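Local coordinates for protein multicopper oxidase (Pseudomonas thermotolerans, PDB 6VOW) that probably couples the oxidation of phenolic or related substrates to the reduction of dioxygen to water, using copper centres as laccases do, at residues A35-P46 with D77-L87. Residues are numbered along the deposited sequence; the frame is centred on the assembly and turned at random.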
loop_
_atom_site.group_PDB
_atom_site.type_symbol
_atom_site.label_atom_id
_atom_site.label_comp_id
_atom_site.label_asym_id
_atom_site.label_seq_id
_atom_site.Cartn_x
_atom_site.Cartn_y
_atom_site.Cartn_z
ATOM N N ALA A 35 -3.396 27.223 9.060
ATOM C CA ALA A 35 -3.756 25.776 8.997
ATOM C C ALA A 35 -4.940 25.432 8.126
ATOM O O ALA A 35 -6.024 26.023 8.241
ATOM C CB ALA A 35 -4.013 25.200 10.391
ATOM N N VAL A 36 -4.754 24.426 7.307
ATOM C CA VAL A 36 -5.806 23.811 6.539
ATOM C C VAL A 36 -5.937 22.366 7.005
ATOM O O VAL A 36 -4.930 21.649 7.118
ATOM C CB VAL A 36 -5.468 23.823 5.051
ATOM C CG1 VAL A 36 -6.720 23.486 4.266
ATOM C CG2 VAL A 36 -4.859 25.174 4.647
ATOM N N THR A 37 -7.171 21.982 7.222
ATOM C CA THR A 37 -7.649 20.734 7.821
ATOM C C THR A 37 -8.763 20.118 6.943
ATOM O O THR A 37 -9.735 20.749 6.625
ATOM C CB THR A 37 -8.147 20.994 9.248
ATOM O OG1 THR A 37 -7.093 21.523 9.997
ATOM C CG2 THR A 37 -8.521 19.748 9.952
ATOM N N HIS A 38 -8.557 18.870 6.536
ATOM C CA HIS A 38 -9.488 18.085 5.758
ATOM C C HIS A 38 -10.137 17.167 6.749
ATOM O O HIS A 38 -9.477 16.272 7.288
ATOM C CB HIS A 38 -8.715 17.282 4.725
ATOM C CG HIS A 38 -7.831 18.099 3.871
ATOM N ND1 HIS A 38 -8.085 18.259 2.543
ATOM C CD2 HIS A 38 -6.717 18.829 4.133
ATOM C CE1 HIS A 38 -7.167 19.042 2.011
ATOM N NE2 HIS A 38 -6.339 19.419 2.956
ATOM N N ASP A 39 -11.368 17.504 7.141
ATOM C CA ASP A 39 -12.221 16.678 8.024
ATOM C C ASP A 39 -13.048 15.598 7.322
ATOM O O ASP A 39 -13.751 15.824 6.303
ATOM C CB ASP A 39 -13.180 17.509 8.930
ATOM C CG ASP A 39 -12.459 18.104 10.077
ATOM O OD1 ASP A 39 -12.187 17.351 10.999
ATOM O OD2 ASP A 39 -12.050 19.266 10.082
ATOM N N TYR A 40 -12.923 14.414 7.916
ATOM C CA TYR A 40 -13.626 13.238 7.510
ATOM C C TYR A 40 -14.137 12.531 8.773
ATOM O O TYR A 40 -13.473 12.556 9.821
ATOM C CB TYR A 40 -12.685 12.303 6.758
ATOM C CG TYR A 40 -12.276 12.712 5.381
ATOM C CD1 TYR A 40 -13.110 12.506 4.324
ATOM C CD2 TYR A 40 -11.072 13.327 5.140
ATOM C CE1 TYR A 40 -12.746 12.847 3.048
ATOM C CE2 TYR A 40 -10.704 13.674 3.881
ATOM C CZ TYR A 40 -11.580 13.458 2.851
ATOM O OH TYR A 40 -11.262 13.746 1.584
ATOM N N GLU A 41 -15.363 12.022 8.674
ATOM C CA GLU A 41 -15.944 11.038 9.597
ATOM C C GLU A 41 -15.920 9.728 8.823
ATOM O O GLU A 41 -16.619 9.622 7.778
ATOM C CB GLU A 41 -17.396 11.380 9.927
ATOM C CG GLU A 41 -17.973 10.435 10.962
ATOM C CD GLU A 41 -19.453 10.582 11.253
ATOM O OE1 GLU A 41 -20.312 10.486 10.367
ATOM O OE2 GLU A 41 -19.762 10.733 12.416
ATOM N N LEU A 42 -15.133 8.758 9.318
ATOM C CA LEU A 42 -14.950 7.486 8.622
ATOM C C LEU A 42 -15.484 6.369 9.498
ATOM O O LEU A 42 -14.990 6.164 10.606
ATOM C CB LEU A 42 -13.498 7.203 8.295
ATOM C CG LEU A 42 -13.297 6.015 7.335
ATOM C CD1 LEU A 42 -14.086 6.198 6.044
ATOM C CD2 LEU A 42 -11.859 5.779 6.981
ATOM N N ILE A 43 -16.467 5.622 8.991
ATOM C CA ILE A 43 -17.110 4.502 9.731
ATOM C C ILE A 43 -16.771 3.116 9.075
ATOM O O ILE A 43 -17.056 2.902 7.904
ATOM C CB ILE A 43 -18.627 4.726 9.689
ATOM C CG1 ILE A 43 -19.038 5.997 10.433
ATOM C CG2 ILE A 43 -19.364 3.575 10.261
ATOM C CD1 ILE A 43 -20.468 6.412 10.147
ATOM N N ALA A 44 -16.189 2.203 9.860
ATOM C CA ALA A 44 -16.049 0.786 9.548
ATOM C C ALA A 44 -17.337 0.029 9.975
ATOM O O ALA A 44 -17.806 0.084 11.112
ATOM C CB ALA A 44 -14.868 0.248 10.301
ATOM N N ALA A 45 -17.905 -0.704 9.062
ATOM C CA ALA A 45 -19.171 -1.357 9.301
ATOM C C ALA A 45 -19.365 -2.448 8.274
ATOM O O ALA A 45 -18.732 -2.381 7.217
ATOM C CB ALA A 45 -20.317 -0.379 9.167
ATOM N N PRO A 46 -20.280 -3.429 8.579
ATOM C CA PRO A 46 -20.591 -4.466 7.635
ATOM C C PRO A 46 -21.132 -3.900 6.363
ATOM O O PRO A 46 -21.968 -3.042 6.417
ATOM C CB PRO A 46 -21.670 -5.306 8.366
ATOM C CG PRO A 46 -21.497 -5.032 9.848
ATOM C CD PRO A 46 -21.001 -3.626 9.880
ATOM N N ASP A 77 -1.167 20.026 4.519
ATOM C CA ASP A 77 -2.370 20.211 5.325
ATOM C C ASP A 77 -2.574 19.101 6.357
ATOM O O ASP A 77 -1.828 18.107 6.369
ATOM C CB ASP A 77 -3.585 20.290 4.422
ATOM C CG ASP A 77 -3.526 21.419 3.445
ATOM O OD1 ASP A 77 -2.625 22.276 3.546
ATOM O OD2 ASP A 77 -4.456 21.448 2.625
ATOM N N TRP A 78 -3.555 19.314 7.244
ATOM C CA TRP A 78 -3.953 18.372 8.324
ATOM C C TRP A 78 -5.022 17.539 7.812
ATOM O O TRP A 78 -5.941 18.056 7.165
ATOM C CB TRP A 78 -4.477 19.033 9.605
ATOM C CG TRP A 78 -3.444 19.715 10.425
ATOM C CD1 TRP A 78 -3.100 21.003 10.317
ATOM C CD2 TRP A 78 -2.653 19.188 11.478
ATOM N NE1 TRP A 78 -2.109 21.314 11.177
ATOM C CE2 TRP A 78 -1.834 20.226 11.936
ATOM C CE3 TRP A 78 -2.538 17.941 12.076
ATOM C CZ2 TRP A 78 -0.912 20.055 12.962
ATOM C CZ3 TRP A 78 -1.652 17.778 13.068
ATOM C CH2 TRP A 78 -0.843 18.815 13.515
ATOM N N LEU A 79 -4.884 16.222 8.081
ATOM C CA LEU A 79 -5.893 15.254 7.755
ATOM C C LEU A 79 -6.480 14.945 9.083
ATOM O O LEU A 79 -5.700 14.578 9.948
ATOM C CB LEU A 79 -5.264 13.957 7.152
ATOM C CG LEU A 79 -6.290 12.876 6.879
ATOM C CD1 LEU A 79 -7.404 13.464 6.126
ATOM C CD2 LEU A 79 -5.695 11.781 6.028
ATOM N N ARG A 80 -7.808 15.052 9.226
ATOM C CA ARG A 80 -8.499 14.787 10.513
ATOM C C ARG A 80 -9.605 13.834 10.242
ATOM O O ARG A 80 -10.517 14.112 9.437
ATOM C CB ARG A 80 -9.062 16.079 11.115
ATOM C CG ARG A 80 -9.592 15.961 12.546
ATOM C CD ARG A 80 -9.595 17.300 13.296
ATOM N NE ARG A 80 -10.501 18.270 12.674
ATOM C CZ ARG A 80 -10.536 19.552 13.007
ATOM N NH1 ARG A 80 -9.740 20.003 13.915
ATOM N NH2 ARG A 80 -11.354 20.371 12.409
ATOM N N VAL A 81 -9.501 12.660 10.850
ATOM C CA VAL A 81 -10.475 11.614 10.571
ATOM C C VAL A 81 -10.994 11.124 11.890
ATOM O O VAL A 81 -10.252 10.592 12.702
ATOM C CB VAL A 81 -9.889 10.423 9.830
ATOM C CG1 VAL A 81 -11.035 9.410 9.631
ATOM C CG2 VAL A 81 -9.280 10.894 8.515
ATOM N N ARG A 82 -12.281 11.362 12.075
ATOM C CA ARG A 82 -13.071 10.826 13.172
ATOM C C ARG A 82 -13.431 9.407 12.748
ATOM O O ARG A 82 -14.347 9.198 11.953
ATOM C CB ARG A 82 -14.282 11.746 13.392
ATOM C CG ARG A 82 -15.414 11.227 14.243
ATOM C CD ARG A 82 -14.983 11.057 15.640
ATOM N NE ARG A 82 -14.750 12.318 16.380
ATOM C CZ ARG A 82 -15.676 13.024 17.008
ATOM N NH1 ARG A 82 -16.968 12.715 16.942
ATOM N NH2 ARG A 82 -15.290 14.081 17.679
ATOM N N PHE A 83 -12.610 8.448 13.237
ATOM C CA PHE A 83 -12.859 7.100 12.957
ATOM C C PHE A 83 -13.798 6.440 13.995
ATOM O O PHE A 83 -13.585 6.458 15.165
ATOM C CB PHE A 83 -11.602 6.287 12.810
ATOM C CG PHE A 83 -11.901 4.839 12.777
ATOM C CD1 PHE A 83 -12.698 4.311 11.745
ATOM C CD2 PHE A 83 -11.425 4.006 13.727
ATOM C CE1 PHE A 83 -12.966 2.927 11.692
ATOM C CE2 PHE A 83 -11.705 2.612 13.693
ATOM C CZ PHE A 83 -12.460 2.098 12.684
ATOM N N ILE A 84 -14.856 5.875 13.489
ATOM C CA ILE A 84 -15.880 5.288 14.326
ATOM C C ILE A 84 -15.987 3.831 13.983
ATOM O O ILE A 84 -16.290 3.498 12.840
ATOM C CB ILE A 84 -17.247 5.924 14.082
ATOM C CG1 ILE A 84 -17.167 7.457 14.320
ATOM C CG2 ILE A 84 -18.253 5.355 15.076
ATOM C CD1 ILE A 84 -18.431 8.234 13.932
ATOM N N ASN A 85 -15.808 2.980 14.986
ATOM C CA ASN A 85 -15.839 1.521 14.789
ATOM C C ASN A 85 -17.284 0.989 14.949
ATOM O O ASN A 85 -17.802 0.909 16.059
ATOM C CB ASN A 85 -14.913 0.875 15.786
ATOM C CG ASN A 85 -14.833 -0.620 15.621
ATOM O OD1 ASN A 85 -15.313 -1.168 14.672
ATOM N ND2 ASN A 85 -14.195 -1.252 16.513
ATOM N N LYS A 86 -17.958 0.684 13.848
ATOM C CA LYS A 86 -19.261 -0.022 13.922
ATOM C C LYS A 86 -19.214 -1.499 13.479
ATOM O O LYS A 86 -20.184 -2.081 12.932
ATOM C CB LYS A 86 -20.286 0.734 13.143
ATOM C CG LYS A 86 -20.572 2.130 13.686
ATOM C CD LYS A 86 -21.865 2.644 13.033
ATOM C CE LYS A 86 -22.528 3.823 13.734
ATOM N NZ LYS A 86 -23.431 4.556 12.798
ATOM N N LEU A 87 -18.055 -2.097 13.717
ATOM C CA LEU A 87 -17.882 -3.523 13.578
ATOM C C LEU A 87 -18.170 -4.131 14.910
ATOM O O LEU A 87 -18.470 -3.469 15.909
ATOM C CB LEU A 87 -16.458 -3.889 13.092
ATOM C CG LEU A 87 -16.105 -3.321 11.766
ATOM C CD1 LEU A 87 -14.635 -3.485 11.541
ATOM C CD2 LEU A 87 -16.903 -3.941 10.620
#
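Strands 37-46 and 78-85 lie side by side, parallel, in the middle of a four-stranded mixed sheet of the N-terminal cupredoxin domain, tied by backbone bonds running from W78 N to V36 O (2.7 Å) as far as K86 N to A44 O. At the N-terminal end of the pair, H38 NE2 donates to D77 OD2 at 2.8 Å, meeting the anti lone pair, with ring and carboxylate nearly coplanar. The imidazole reaches back there because CG lies opposite the carbonyl carbon (chi1 -54°); an alanine here would probably leave the D77 carboxylate without this donor and open a gap beside C73 and R74. On the more exposed face, one of two modelled R80 conformers grips D39 side-on, NE to OD1 at a doubtfully short distance and NH2 to OD2. In this conformer a bend at chi3 (64°) turns the guanidinium edge to the carboxylate, while T37 CG2 sits over one guanidinium face. Alternating side chains split the sheet as in a cupredoxin beta-sandwich: T37, D39, E41, R80 and R82 suit the solvent side, with W78, I43 and I84 among them, whereas L42, A44, L79, V81 and F83 point inward, toward the domain core. Within that core L42 CB packs on V81 CG1 at 3.6 Å, and the methyl of A44 meets the edge of the F83 ring, CB to CE1 3.6 Å, a closeness its small size allows. Y62 of the adjoining strand 57-62 touches L42, A44 and F83. Farther along, L87 CD1 lies 3.9 Å from A44 CB, and N85, the last strand residue, accepts from L87 N through OD1 in an Asx turn while its ND2 bonds V115 O.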